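Local structure of separin (Saccharomyces cerevisiae, 5U1T) at residues A[45-48]-A[49-52]; A[53-56]-A[57-61]; A[78-81]-A[82-86]; A[97-100]-A[101-105]; A[129-132]-A[133-136]. The protein cleaves the Scc1 subunit of cohesin at the onset of anaphase as a caspase-like cysteine protease that securin keeps inactive through most of the cell cycle. One frame throughout, in Å; residues are numbered along the deposited sequence.

Contact 1: A[45-48]-A[49-52]; sequences IEDI and TTVD
With CG anti to the backbone N (chi1 -170°), Asp47 swings its carboxylate forward to Thr49, whose OG1 sits between its own N and carbonyl carbon (chi1 60°), which turns the hydroxyl back toward the Asp47 carboxylate. The hydroxyl lies close to both oxygens, OD2 of Asp47 being 2.7 Å from OG1 of Thr49. Thr50 takes a second place beside Asp47: its OG1 is 3.9 Å from Asp47 OD2, and the two side chains cross at about a right angle. The backbone of the same aspartate is also engaged, since Thr50 N donates to Asp47 O at 3.2 Å. This is the opening turn of helix 48-64, where a loop is converted into helix. The turn's i to i+4 bond runs from Asp52 N to Ile48 O and is 3.0 Å long. On another side of the turn the contact is greasy. Ile45 reaches forward from the loop and lays its CD1 across Val51 CG2 at 3.6 Å, the two chains roughly perpendicular, while Ile48 puts its CD1 4.2 Å from Val51 CB. Ile48 CG1 crosses the Asp52 carboxylate at a slant, 4.0 Å from OD1. That carboxylate lies close to Glu97 of helix 91-103, two acidic groups side by side, which would probably raise the proton affinity of one of them. Ile48 packs on Leu93 and Glu97 of that same helix.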
loop_
_atom_site.group_PDB
_atom_site.type_symbol
_atom_site.label_atom_id
_atom_site.label_comp_id
_atom_site.label_asym_id
_atom_site.label_seq_id
_atom_site.Cartn_x
_atom_site.Cartn_y
_atom_site.Cartn_z
ATOM N N ILE A 45 64.049 -16.320 22.769
ATOM C CA ILE A 45 62.825 -16.572 23.505
ATOM C C ILE A 45 63.159 -17.194 24.844
ATOM O O ILE A 45 63.616 -18.341 24.919
ATOM C CB ILE A 45 61.882 -17.477 22.732
ATOM C CG1 ILE A 45 61.446 -16.786 21.450
ATOM C CG2 ILE A 45 60.665 -17.814 23.563
ATOM C CD1 ILE A 45 60.537 -17.635 20.655
ATOM N N GLU A 46 62.929 -16.416 25.897
ATOM C CA GLU A 46 63.251 -16.834 27.258
ATOM C C GLU A 46 62.080 -17.565 27.909
ATOM O O GLU A 46 62.284 -18.469 28.727
ATOM C CB GLU A 46 63.673 -15.621 28.094
ATOM C CG GLU A 46 65.087 -15.140 27.746
ATOM C CD GLU A 46 65.516 -13.852 28.472
ATOM O OE1 GLU A 46 64.789 -12.829 28.408
ATOM O OE2 GLU A 46 66.610 -13.872 29.098
ATOM N N ASP A 47 60.860 -17.183 27.534
ATOM C CA ASP A 47 59.656 -17.804 28.081
ATOM C C ASP A 47 58.678 -18.160 26.969
ATOM O O ASP A 47 58.076 -17.275 26.362
ATOM C CB ASP A 47 59.005 -16.866 29.102
ATOM C CG ASP A 47 57.883 -17.528 29.898
ATOM O OD1 ASP A 47 57.834 -18.781 29.978
ATOM O OD2 ASP A 47 57.041 -16.769 30.447
ATOM N N ILE A 48 58.523 -19.458 26.707
ATOM C CA ILE A 48 57.735 -19.944 25.572
ATOM C C ILE A 48 56.249 -19.675 25.771
ATOM O O ILE A 48 55.495 -19.584 24.810
ATOM C CB ILE A 48 57.953 -21.458 25.336
ATOM C CG1 ILE A 48 57.344 -21.902 24.004
ATOM C CG2 ILE A 48 57.375 -22.268 26.477
ATOM C CD1 ILE A 48 58.117 -21.448 22.799
ATOM N N THR A 49 55.843 -19.534 27.029
ATOM C CA THR A 49 54.441 -19.310 27.367
ATOM C C THR A 49 53.951 -17.971 26.805
ATOM O O THR A 49 52.774 -17.823 26.474
ATOM C CB THR A 49 54.224 -19.369 28.899
ATOM O OG1 THR A 49 55.019 -18.371 29.542
ATOM C CG2 THR A 49 54.639 -20.732 29.443
ATOM N N THR A 50 54.866 -17.016 26.673
ATOM C CA THR A 50 54.576 -15.745 26.009
ATOM C C THR A 50 54.185 -15.948 24.550
ATOM O O THR A 50 53.243 -15.329 24.038
ATOM C CB THR A 50 55.791 -14.811 26.061
ATOM O OG1 THR A 50 56.078 -14.491 27.423
ATOM C CG2 THR A 50 55.524 -13.538 25.299
ATOM N N VAL A 51 54.936 -16.817 23.883
ATOM C CA VAL A 51 54.723 -17.116 22.477
ATOM C C VAL A 51 53.364 -17.792 22.297
ATOM O O VAL A 51 52.605 -17.452 21.380
ATOM C CB VAL A 51 55.873 -18.013 21.914
ATOM C CG1 VAL A 51 55.519 -18.587 20.559
ATOM C CG2 VAL A 51 57.168 -17.222 21.823
ATOM N N ASP A 52 53.069 -18.736 23.192
ATOM C CA ASP A 52 51.830 -19.500 23.150
ATOM C C ASP A 52 50.640 -18.577 23.264
ATOM O O ASP A 52 49.617 -18.743 22.593
ATOM C CB ASP A 52 51.773 -20.510 24.289
ATOM C CG ASP A 52 52.904 -21.491 24.259
ATOM O OD1 ASP A 52 53.407 -21.807 23.166
ATOM O OD2 ASP A 52 53.294 -21.958 25.341
#

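Contact 2: A[53-56]-A[57-61]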
loop_
_atom_site.group_PDB
_atom_site.type_symbol
_atom_site.label_atom_id
_atom_site.label_comp_id
_atom_site.label_asym_id
_atom_site.label_seq_id
_atom_site.Cartn_x
_atom_site.Cartn_y
_atom_site.Cartn_z
ATOM N N HIS A 53 50.781 -17.622 24.170
ATOM C CA HIS A 53 49.772 -16.621 24.382
ATOM C C HIS A 53 49.510 -15.886 23.073
ATOM O O HIS A 53 48.365 -15.830 22.602
ATOM C CB HIS A 53 50.205 -15.654 25.467
ATOM C CG HIS A 53 49.129 -14.710 25.865
ATOM N ND1 HIS A 53 48.189 -15.023 26.825
ATOM C CD2 HIS A 53 48.796 -13.485 25.389
ATOM C CE1 HIS A 53 47.341 -14.017 26.943
ATOM N NE2 HIS A 53 47.682 -13.076 26.079
ATOM N N SER A 54 50.573 -15.337 22.480
ATOM C CA SER A 54 50.466 -14.689 21.184
ATOM C C SER A 54 49.883 -15.636 20.155
ATOM O O SER A 54 49.042 -15.243 19.369
ATOM C CB SER A 54 51.815 -14.184 20.724
ATOM O OG SER A 54 52.382 -13.356 21.716
ATOM N N LEU A 55 50.305 -16.889 20.170
ATOM C CA LEU A 55 49.757 -17.877 19.247
ATOM C C LEU A 55 48.255 -18.123 19.442
ATOM O O LEU A 55 47.470 -18.030 18.502
ATOM C CB LEU A 55 50.519 -19.196 19.382
ATOM C CG LEU A 55 51.794 -19.282 18.541
ATOM C CD1 LEU A 55 52.586 -20.574 18.827
ATOM C CD2 LEU A 55 51.404 -19.148 17.059
ATOM N N ASN A 56 47.853 -18.456 20.660
ATOM C CA ASN A 56 46.457 -18.704 20.916
ATOM C C ASN A 56 45.594 -17.463 20.676
ATOM O O ASN A 56 44.439 -17.558 20.272
ATOM C CB ASN A 56 46.254 -19.178 22.341
ATOM C CG ASN A 56 44.799 -19.363 22.664
ATOM O OD1 ASN A 56 44.140 -18.448 23.149
ATOM N ND2 ASN A 56 44.274 -20.540 22.352
ATOM N N SER A 57 46.164 -16.299 20.955
ATOM C CA SER A 57 45.468 -15.055 20.755
ATOM C C SER A 57 45.159 -14.869 19.261
ATOM O O SER A 57 44.036 -14.540 18.886
ATOM C CB SER A 57 46.308 -13.919 21.318
ATOM O OG SER A 57 45.796 -12.676 20.928
ATOM N N ILE A 58 46.142 -15.143 18.410
ATOM C CA ILE A 58 46.000 -14.999 16.963
ATOM C C ILE A 58 45.108 -16.089 16.347
ATOM O O ILE A 58 44.252 -15.787 15.515
ATOM C CB ILE A 58 47.381 -15.015 16.252
ATOM C CG1 ILE A 58 48.279 -13.887 16.770
ATOM C CG2 ILE A 58 47.205 -14.825 14.771
ATOM C CD1 ILE A 58 49.808 -14.140 16.588
ATOM N N TYR A 59 45.313 -17.345 16.737
ATOM C CA TYR A 59 44.487 -18.441 16.227
ATOM C C TYR A 59 43.009 -18.184 16.528
ATOM O O TYR A 59 42.148 -18.534 15.744
ATOM C CB TYR A 59 44.896 -19.788 16.836
ATOM C CG TYR A 59 46.124 -20.467 16.255
ATOM C CD1 TYR A 59 46.200 -20.811 14.906
ATOM C CD2 TYR A 59 47.190 -20.815 17.072
ATOM C CE1 TYR A 59 47.317 -21.439 14.386
ATOM C CE2 TYR A 59 48.306 -21.442 16.565
ATOM C CZ TYR A 59 48.368 -21.754 15.226
ATOM O OH TYR A 59 49.493 -22.395 14.741
ATOM N N SER A 60 42.729 -17.573 17.677
ATOM C CA SER A 60 41.362 -17.285 18.094
ATOM C C SER A 60 40.705 -16.188 17.302
ATOM O O SER A 60 39.544 -16.298 16.917
ATOM C CB SER A 60 41.329 -16.883 19.547
ATOM O OG SER A 60 41.431 -18.026 20.346
ATOM N N LEU A 61 41.449 -15.114 17.099
ATOM C CA LEU A 61 40.945 -13.980 16.342
ATOM C C LEU A 61 40.653 -14.375 14.910
ATOM O O LEU A 61 39.580 -14.087 14.390
ATOM C CB LEU A 61 41.934 -12.816 16.353
ATOM C CG LEU A 61 41.316 -11.661 15.567
ATOM C CD1 LEU A 61 41.152 -10.425 16.432
ATOM C CD2 LEU A 61 42.124 -11.336 14.297
#
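Leu55 and Tyr59, one helical turn apart, lie side by side and point the same way, with Leu55 CD2 against the CE2 corner of the tyrosine ring at 3.9 Å. The ring reaches this position because CG lies beside its own backbone N (chi1 -79°), which tips it back along the helix toward the leucine. Ser60 turns its side chain back in the same sense, and its OG donates to Asn56 O at 3.0 Å. Ser60 N is bonded to that same oxygen at 3.1 Å, and the two donors arrive from opposite faces of the carbonyl plane, so one residue grips one acceptor twice and the hydroxyl is folded onto the backbone. These are successive turns of helix 48-64 in the helical domain, held by i to i+4 bonds such as Tyr59 N to Leu55 O, 2.9 Å and nearly straight at 175°. Ser57 N to His53 O, at 2.8 Å, is of the same kind. Ile58 rests its CG1 and CD1 on the Ser54 carbonyl, and its side chain meets Thr74 of helix 69-87. Leu55 and Tyr59 look toward both neighbouring helices: Leu55 packs on His78 and, together with Asn56, on Phe100, while the tyrosine hydroxyl is hydrogen-bonded to His78 ND1. With a leucine in place of Tyr59, His78 ND1 would probably be left without this mate, and the loss of the flat ring would probably open a gap against Leu55, Leu101 and Thr105.

Contact 3: A[78-81]-A[82-86]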
loop_
_atom_site.group_PDB
_atom_site.type_symbol
_atom_site.label_atom_id
_atom_site.label_comp_id
_atom_site.label_asym_id
_atom_site.label_seq_id
_atom_site.Cartn_x
_atom_site.Cartn_y
_atom_site.Cartn_z
ATOM N N HIS A 78 54.516 -21.413 13.409
ATOM C CA HIS A 78 54.402 -22.349 14.511
ATOM C C HIS A 78 55.248 -23.609 14.234
ATOM O O HIS A 78 55.924 -24.129 15.134
ATOM C CB HIS A 78 52.928 -22.687 14.734
ATOM C CG HIS A 78 52.621 -23.233 16.094
ATOM N ND1 HIS A 78 51.340 -23.350 16.572
ATOM C CD2 HIS A 78 53.438 -23.706 17.064
ATOM C CE1 HIS A 78 51.370 -23.865 17.790
ATOM N NE2 HIS A 78 52.628 -24.096 18.106
ATOM N N LEU A 79 55.208 -24.078 12.983
ATOM C CA LEU A 79 55.992 -25.236 12.552
ATOM C C LEU A 79 57.472 -24.965 12.715
ATOM O O LEU A 79 58.223 -25.844 13.108
ATOM C CB LEU A 79 55.700 -25.590 11.102
ATOM C CG LEU A 79 54.382 -26.292 10.824
ATOM C CD1 LEU A 79 54.294 -26.673 9.358
ATOM C CD2 LEU A 79 54.218 -27.497 11.722
ATOM N N MET A 80 57.876 -23.734 12.426
ATOM C CA MET A 80 59.258 -23.342 12.593
ATOM C C MET A 80 59.636 -23.319 14.069
ATOM O O MET A 80 60.758 -23.648 14.427
ATOM C CB MET A 80 59.523 -21.980 11.949
ATOM C CG MET A 80 61.018 -21.673 11.737
ATOM S SD MET A 80 61.952 -22.987 10.884
ATOM C CE MET A 80 63.625 -22.319 10.849
ATOM N N ILE A 81 58.698 -22.941 14.926
ATOM C CA ILE A 81 58.926 -22.945 16.375
ATOM C C ILE A 81 59.188 -24.355 16.891
ATOM O O ILE A 81 60.095 -24.580 17.701
ATOM C CB ILE A 81 57.727 -22.338 17.121
ATOM C CG1 ILE A 81 57.682 -20.830 16.854
ATOM C CG2 ILE A 81 57.797 -22.657 18.615
ATOM C CD1 ILE A 81 56.553 -20.130 17.497
ATOM N N ILE A 82 58.388 -25.296 16.404
ATOM C CA ILE A 82 58.530 -26.696 16.759
ATOM C C ILE A 82 59.902 -27.251 16.337
ATOM O O ILE A 82 60.577 -27.885 17.151
ATOM C CB ILE A 82 57.377 -27.536 16.137
ATOM C CG1 ILE A 82 56.040 -27.126 16.766
ATOM C CG2 ILE A 82 57.614 -29.042 16.301
ATOM C CD1 ILE A 82 54.815 -27.691 16.068
ATOM N N VAL A 83 60.339 -27.007 15.097
ATOM C CA VAL A 83 61.627 -27.567 14.656
ATOM C C VAL A 83 62.797 -26.914 15.402
ATOM O O VAL A 83 63.769 -27.604 15.749
ATOM C CB VAL A 83 61.851 -27.436 13.116
ATOM C CG1 VAL A 83 60.814 -28.233 12.349
ATOM C CG2 VAL A 83 61.788 -26.005 12.689
ATOM N N LYS A 84 62.690 -25.610 15.677
ATOM C CA LYS A 84 63.713 -24.908 16.442
ATOM C C LYS A 84 63.832 -25.487 17.843
ATOM O O LYS A 84 64.921 -25.540 18.401
ATOM C CB LYS A 84 63.430 -23.413 16.512
ATOM C CG LYS A 84 63.559 -22.747 15.170
ATOM C CD LYS A 84 64.100 -21.334 15.253
ATOM C CE LYS A 84 63.760 -20.566 13.977
ATOM N NZ LYS A 84 64.594 -19.325 13.796
ATOM N N LEU A 85 62.711 -25.928 18.401
ATOM C CA LEU A 85 62.707 -26.649 19.666
ATOM C C LEU A 85 63.397 -27.994 19.528
ATOM O O LEU A 85 64.160 -28.395 20.398
ATOM C CB LEU A 85 61.274 -26.854 20.166
ATOM C CG LEU A 85 60.589 -25.592 20.683
ATOM C CD1 LEU A 85 59.105 -25.815 20.899
ATOM C CD2 LEU A 85 61.260 -25.129 21.947
ATOM N N ILE A 86 63.094 -28.702 18.448
ATOM C CA ILE A 86 63.699 -30.004 18.195
ATOM C C ILE A 86 65.219 -29.891 18.074
ATOM O O ILE A 86 65.941 -30.645 18.715
ATOM C CB ILE A 86 63.116 -30.666 16.925
ATOM C CG1 ILE A 86 61.634 -30.974 17.142
ATOM C CG2 ILE A 86 63.871 -31.935 16.571
ATOM C CD1 ILE A 86 60.926 -31.553 15.938
#
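Met80 kinks at chi2 (51°), and Lys84 CE fills the hollow of the bend, 3.7 Å from Met80 CG and 3.6 Å from Met80 CE. Lys84 is itself bent at chi2, which brings its aliphatic part to the methionine, the two chains crossing at a slant. Val83 CG2 crosses the sulfur at about a right angle, 3.5 Å from Met80 SD, and also lies by the Met80 carbonyl. Round the helix, Ile81 and Leu85 stand side by side, CG2 of the isoleucine 4.1 Å from CD1 of the leucine, and Ile82 tucks its CG1 beside the His78 ring at 4.3 Å from CD2. These side chains stand on the regular alpha-helical bonds of helix 69-87, Lys84 N to Met80 O at 3.0 Å among them. Leu79 and Val83 pack on Leu135 of helix 129-142 and on apolar side chains of another protein chain, probably securin. Apart from its backbone bonds, then, the contact between the two segments is apolar, while the buried imidazole of His78, hydrogen-bonded through NE2 to Glu97, would probably be made more basic by that glutamate.

Contact 4: A[97-100]-A[101-105]; sequences EIIF and LFNET
The Phe100 ring and the Glu104 carboxylate lie nearly parallel, their planes 23° apart, and meet at one corner of the ring. Phe100 CE1 is 3.5 Å from Glu104 CD, and Glu104 CG is 3.4 Å from Phe100 CE1. At the edge of the phenyl, in its plane, sits Glu97 OE1; the Phe102 ring likewise has Asn103 OD1 at its edge and in plane. The last turn of helix 91-103, one of the packed helices of the helical domain, and the residues just after it carry these groups, the chain leaving the helix after Asn103. Glu104 reaches the phenyl by bending its chain at chi2 (-81°), which brings the carboxylate back over the preceding turn. From there its OE2 makes a weak hydrogen bond to Asn56 ND2 of helix 48-64, while the His78 ring meets that of Phe100 with the planes about 70° apart. Ile99 and Asn103 run side by side, pointing the same way, CG2 of the isoleucine 3.5 Å from ND2 of the amide, whose OD1 accepts from Ala110 N. Asn103 N bonds to Ile99 O at 2.8 Å. Past this turn the backbone tightens, with Thr105 N on Phe102 O at 3.1 Å. Thr105 OG1, also bonded to the Tyr128 hydroxyl, donates to Leu101 O at 2.6 Å.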
loop_
_atom_site.group_PDB
_atom_site.type_symbol
_atom_site.label_atom_id
_atom_site.label_comp_id
_atom_site.label_asym_id
_atom_site.label_seq_id
_atom_site.Cartn_x
_atom_site.Cartn_y
_atom_site.Cartn_z
ATOM N N GLU A 97 53.978 -28.615 21.799
ATOM C CA GLU A 97 53.752 -27.578 20.792
ATOM C C GLU A 97 53.026 -28.100 19.547
ATOM O O GLU A 97 52.210 -27.382 18.966
ATOM C CB GLU A 97 55.065 -26.936 20.358
ATOM C CG GLU A 97 55.567 -25.882 21.299
ATOM C CD GLU A 97 54.665 -24.686 21.341
ATOM O OE1 GLU A 97 53.885 -24.484 20.374
ATOM O OE2 GLU A 97 54.733 -23.946 22.341
ATOM N N ILE A 98 53.337 -29.331 19.143
ATOM C CA ILE A 98 52.685 -29.994 18.017
ATOM C C ILE A 98 51.198 -30.173 18.307
ATOM O O ILE A 98 50.325 -29.783 17.518
ATOM C CB ILE A 98 53.335 -31.380 17.727
ATOM C CG1 ILE A 98 54.706 -31.215 17.049
ATOM C CG2 ILE A 98 52.408 -32.282 16.923
ATOM C CD1 ILE A 98 55.265 -32.493 16.467
ATOM N N ILE A 99 50.925 -30.777 19.458
ATOM C CA ILE A 99 49.565 -30.950 19.959
ATOM C C ILE A 99 48.792 -29.608 20.036
ATOM O O ILE A 99 47.649 -29.531 19.598
ATOM C CB ILE A 99 49.621 -31.667 21.330
ATOM C CG1 ILE A 99 50.035 -33.114 21.088
ATOM C CG2 ILE A 99 48.289 -31.594 22.063
ATOM C CD1 ILE A 99 50.484 -33.868 22.335
ATOM N N PHE A 100 49.449 -28.574 20.557
ATOM C CA PHE A 100 48.905 -27.224 20.642
ATOM C C PHE A 100 48.529 -26.691 19.259
ATOM O O PHE A 100 47.415 -26.215 19.057
ATOM C CB PHE A 100 49.925 -26.314 21.326
ATOM C CG PHE A 100 49.494 -24.880 21.474
ATOM C CD1 PHE A 100 48.198 -24.551 21.844
ATOM C CD2 PHE A 100 50.419 -23.844 21.291
ATOM C CE1 PHE A 100 47.813 -23.201 21.997
ATOM C CE2 PHE A 100 50.048 -22.503 21.450
ATOM C CZ PHE A 100 48.740 -22.181 21.801
ATOM N N LEU A 101 49.455 -26.811 18.308
ATOM C CA LEU A 101 49.235 -26.378 16.935
ATOM C C LEU A 101 47.996 -27.063 16.346
ATOM O O LEU A 101 47.156 -26.425 15.667
ATOM C CB LEU A 101 50.481 -26.670 16.074
ATOM C CG LEU A 101 50.489 -26.190 14.609
ATOM C CD1 LEU A 101 51.909 -25.935 14.110
ATOM C CD2 LEU A 101 49.758 -27.161 13.662
ATOM N N PHE A 102 47.891 -28.361 16.607
ATOM C CA PHE A 102 46.811 -29.152 16.053
ATOM C C PHE A 102 45.477 -28.804 16.695
ATOM O O PHE A 102 44.472 -28.672 16.004
ATOM C CB PHE A 102 47.082 -30.624 16.231
ATOM C CG PHE A 102 46.067 -31.505 15.590
ATOM C CD1 PHE A 102 46.215 -31.902 14.278
ATOM C CD2 PHE A 102 44.970 -31.961 16.303
ATOM C CE1 PHE A 102 45.288 -32.732 13.685
ATOM C CE2 PHE A 102 44.035 -32.795 15.717
ATOM C CZ PHE A 102 44.195 -33.181 14.406
ATOM N N ASN A 103 45.480 -28.653 18.015
ATOM C CA ASN A 103 44.255 -28.402 18.749
ATOM C C ASN A 103 43.636 -27.052 18.388
ATOM O O ASN A 103 42.428 -26.906 18.381
ATOM C CB ASN A 103 44.511 -28.491 20.247
ATOM C CG ASN A 103 44.581 -29.912 20.727
ATOM O OD1 ASN A 103 44.155 -30.842 20.039
ATOM N ND2 ASN A 103 45.125 -30.098 21.909
ATOM N N GLU A 104 44.486 -26.092 18.051
ATOM C CA GLU A 104 44.061 -24.755 17.732
ATOM C C GLU A 104 43.534 -24.633 16.319
ATOM O O GLU A 104 43.137 -23.563 15.920
ATOM C CB GLU A 104 45.215 -23.784 17.908
ATOM C CG GLU A 104 45.740 -23.674 19.304
ATOM C CD GLU A 104 44.907 -22.757 20.157
ATOM O OE1 GLU A 104 43.918 -23.226 20.742
ATOM O OE2 GLU A 104 45.222 -21.559 20.255
ATOM N N THR A 105 43.518 -25.718 15.558
ATOM C CA THR A 105 43.252 -25.603 14.125
ATOM C C THR A 105 42.362 -26.726 13.601
ATOM O O THR A 105 42.234 -26.903 12.393
ATOM C CB THR A 105 44.580 -25.592 13.316
ATOM O OG1 THR A 105 45.410 -26.713 13.710
ATOM C CG2 THR A 105 45.356 -24.297 13.552
#

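Contact 5: A[129-132]-A[133-136]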
loop_
_atom_site.group_PDB
_atom_site.type_symbol
_atom_site.label_atom_id
_atom_site.label_comp_id
_atom_site.label_asym_id
_atom_site.label_seq_id
_atom_site.Cartn_x
_atom_site.Cartn_y
_atom_site.Cartn_z
ATOM N N LEU A 129 49.438 -31.164 7.666
ATOM C CA LEU A 129 49.254 -32.389 8.445
ATOM C C LEU A 129 50.374 -33.405 8.194
ATOM O O LEU A 129 50.964 -33.940 9.130
ATOM C CB LEU A 129 47.888 -33.024 8.139
ATOM C CG LEU A 129 47.602 -34.296 8.950
ATOM C CD1 LEU A 129 47.546 -33.997 10.447
ATOM C CD2 LEU A 129 46.333 -34.981 8.490
ATOM N N SER A 130 50.622 -33.657 6.915
ATOM C CA SER A 130 51.784 -34.379 6.429
ATOM C C SER A 130 53.058 -34.012 7.173
ATOM O O SER A 130 53.709 -34.877 7.749
ATOM C CB SER A 130 51.954 -34.109 4.933
ATOM O OG SER A 130 53.294 -34.306 4.498
ATOM N N ASN A 131 53.414 -32.733 7.181
ATOM C CA ASN A 131 54.662 -32.346 7.811
ATOM C C ASN A 131 54.586 -32.402 9.335
ATOM O O ASN A 131 55.608 -32.618 9.996
ATOM C CB ASN A 131 55.085 -30.958 7.345
ATOM C CG ASN A 131 55.274 -30.892 5.839
ATOM O OD1 ASN A 131 55.960 -31.736 5.232
ATOM N ND2 ASN A 131 54.633 -29.911 5.217
ATOM N N LEU A 132 53.391 -32.225 9.897
ATOM C CA LEU A 132 53.230 -32.314 11.345
ATOM C C LEU A 132 53.563 -33.732 11.823
ATOM O O LEU A 132 54.303 -33.922 12.775
ATOM C CB LEU A 132 51.803 -31.917 11.761
ATOM C CG LEU A 132 51.569 -31.706 13.266
ATOM C CD1 LEU A 132 52.399 -30.540 13.819
ATOM C CD2 LEU A 132 50.086 -31.528 13.593
ATOM N N LYS A 133 53.020 -34.720 11.125
ATOM C CA LYS A 133 53.227 -36.110 11.457
ATOM C C LYS A 133 54.713 -36.522 11.362
ATOM O O LYS A 133 55.216 -37.309 12.185
ATOM C CB LYS A 133 52.359 -36.978 10.546
ATOM C CG LYS A 133 50.869 -36.785 10.766
ATOM C CD LYS A 133 50.029 -37.873 10.112
ATOM C CE LYS A 133 48.535 -37.658 10.356
ATOM N NZ LYS A 133 47.751 -38.862 9.970
ATOM N N ILE A 134 55.414 -35.977 10.369
ATOM C CA ILE A 134 56.839 -36.229 10.209
ATOM C C ILE A 134 57.598 -35.644 11.404
ATOM O O ILE A 134 58.558 -36.256 11.902
ATOM C CB ILE A 134 57.391 -35.646 8.854
ATOM C CG1 ILE A 134 56.768 -36.365 7.656
ATOM C CG2 ILE A 134 58.898 -35.790 8.769
ATOM C CD1 ILE A 134 57.193 -35.818 6.338
ATOM N N LEU A 135 57.172 -34.476 11.878
ATOM C CA LEU A 135 57.799 -33.881 13.057
ATOM C C LEU A 135 57.517 -34.738 14.300
ATOM O O LEU A 135 58.393 -34.942 15.139
ATOM C CB LEU A 135 57.323 -32.445 13.262
ATOM C CG LEU A 135 57.631 -31.480 12.102
ATOM C CD1 LEU A 135 56.844 -30.150 12.195
ATOM C CD2 LEU A 135 59.106 -31.214 12.053
ATOM N N ALA A 136 56.297 -35.252 14.394
ATOM C CA ALA A 136 55.927 -36.109 15.498
ATOM C C ALA A 136 56.734 -37.401 15.457
ATOM O O ALA A 136 57.156 -37.914 16.503
ATOM C CB ALA A 136 54.435 -36.399 15.474
#
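Lys133 NZ is gripped by three backbone carbonyls, those of Leu117, Ala119 and Tyr163, and the lysine reaches them by running its hydrocarbon chain over Leu129. The turn belongs to helix 129-142 of the helical domain, with Leu129 at its start. The lysine's CG lies beside the backbone N (chi1 -65°), and from there the chain is fully extended, crossing the leucine at a slant. Its CE settles on the branched end of Leu129, 3.8 Å from CG and from CD1, and 3.9 Å from CD2. The leucine thus presents its whole fork to one methylene, and the long aliphatic part of the lysine is buried as a hydrophobic group would be while its ammonium is satisfied by oxygens of the surrounding chain. With a methionine in place of Lys133, the three carbonyls would probably lose their shared donor, and the segments that carry them would probably be tied less firmly to this helix. The backbone beneath is regular: Lys133 N bonds to Leu129 O at 3.0 Å, and Ile134 N to Ser130 O is weak at 3.3 Å. Ile134 lays its CG1 along that same Ser130 carbonyl. Leu132 packs on Ile98 and Phe102 of helix 91-103, and Leu135 on Ile98. Leu135 also meets an apolar side chain of another protein chain. Ala136 N closes the turn on Leu132 O at 2.9 Å.

From the N terminus the five contacts come strictly in series; each spans adjoining residues, so none closes a long loop, and none nests within or crosses another. Contact 1 brings a loop into helix 48-64, and contact 2 continues directly along that helix. Contact 3 lies on the next helix, 69-87, joined to contact 1 where Val51 packs on Ile81 and to contact 2 through Tyr59 and His78. Contact 4, ending helix 91-103, touches all the others, with Ile98 and Phe102 reaching contact 5 on helix 129-142. Contacts 3 and 5 also pack on each other, whereas contacts 1 and 2 do not touch contact 5. Together they tie four helices near the N-terminal end of the helical domain.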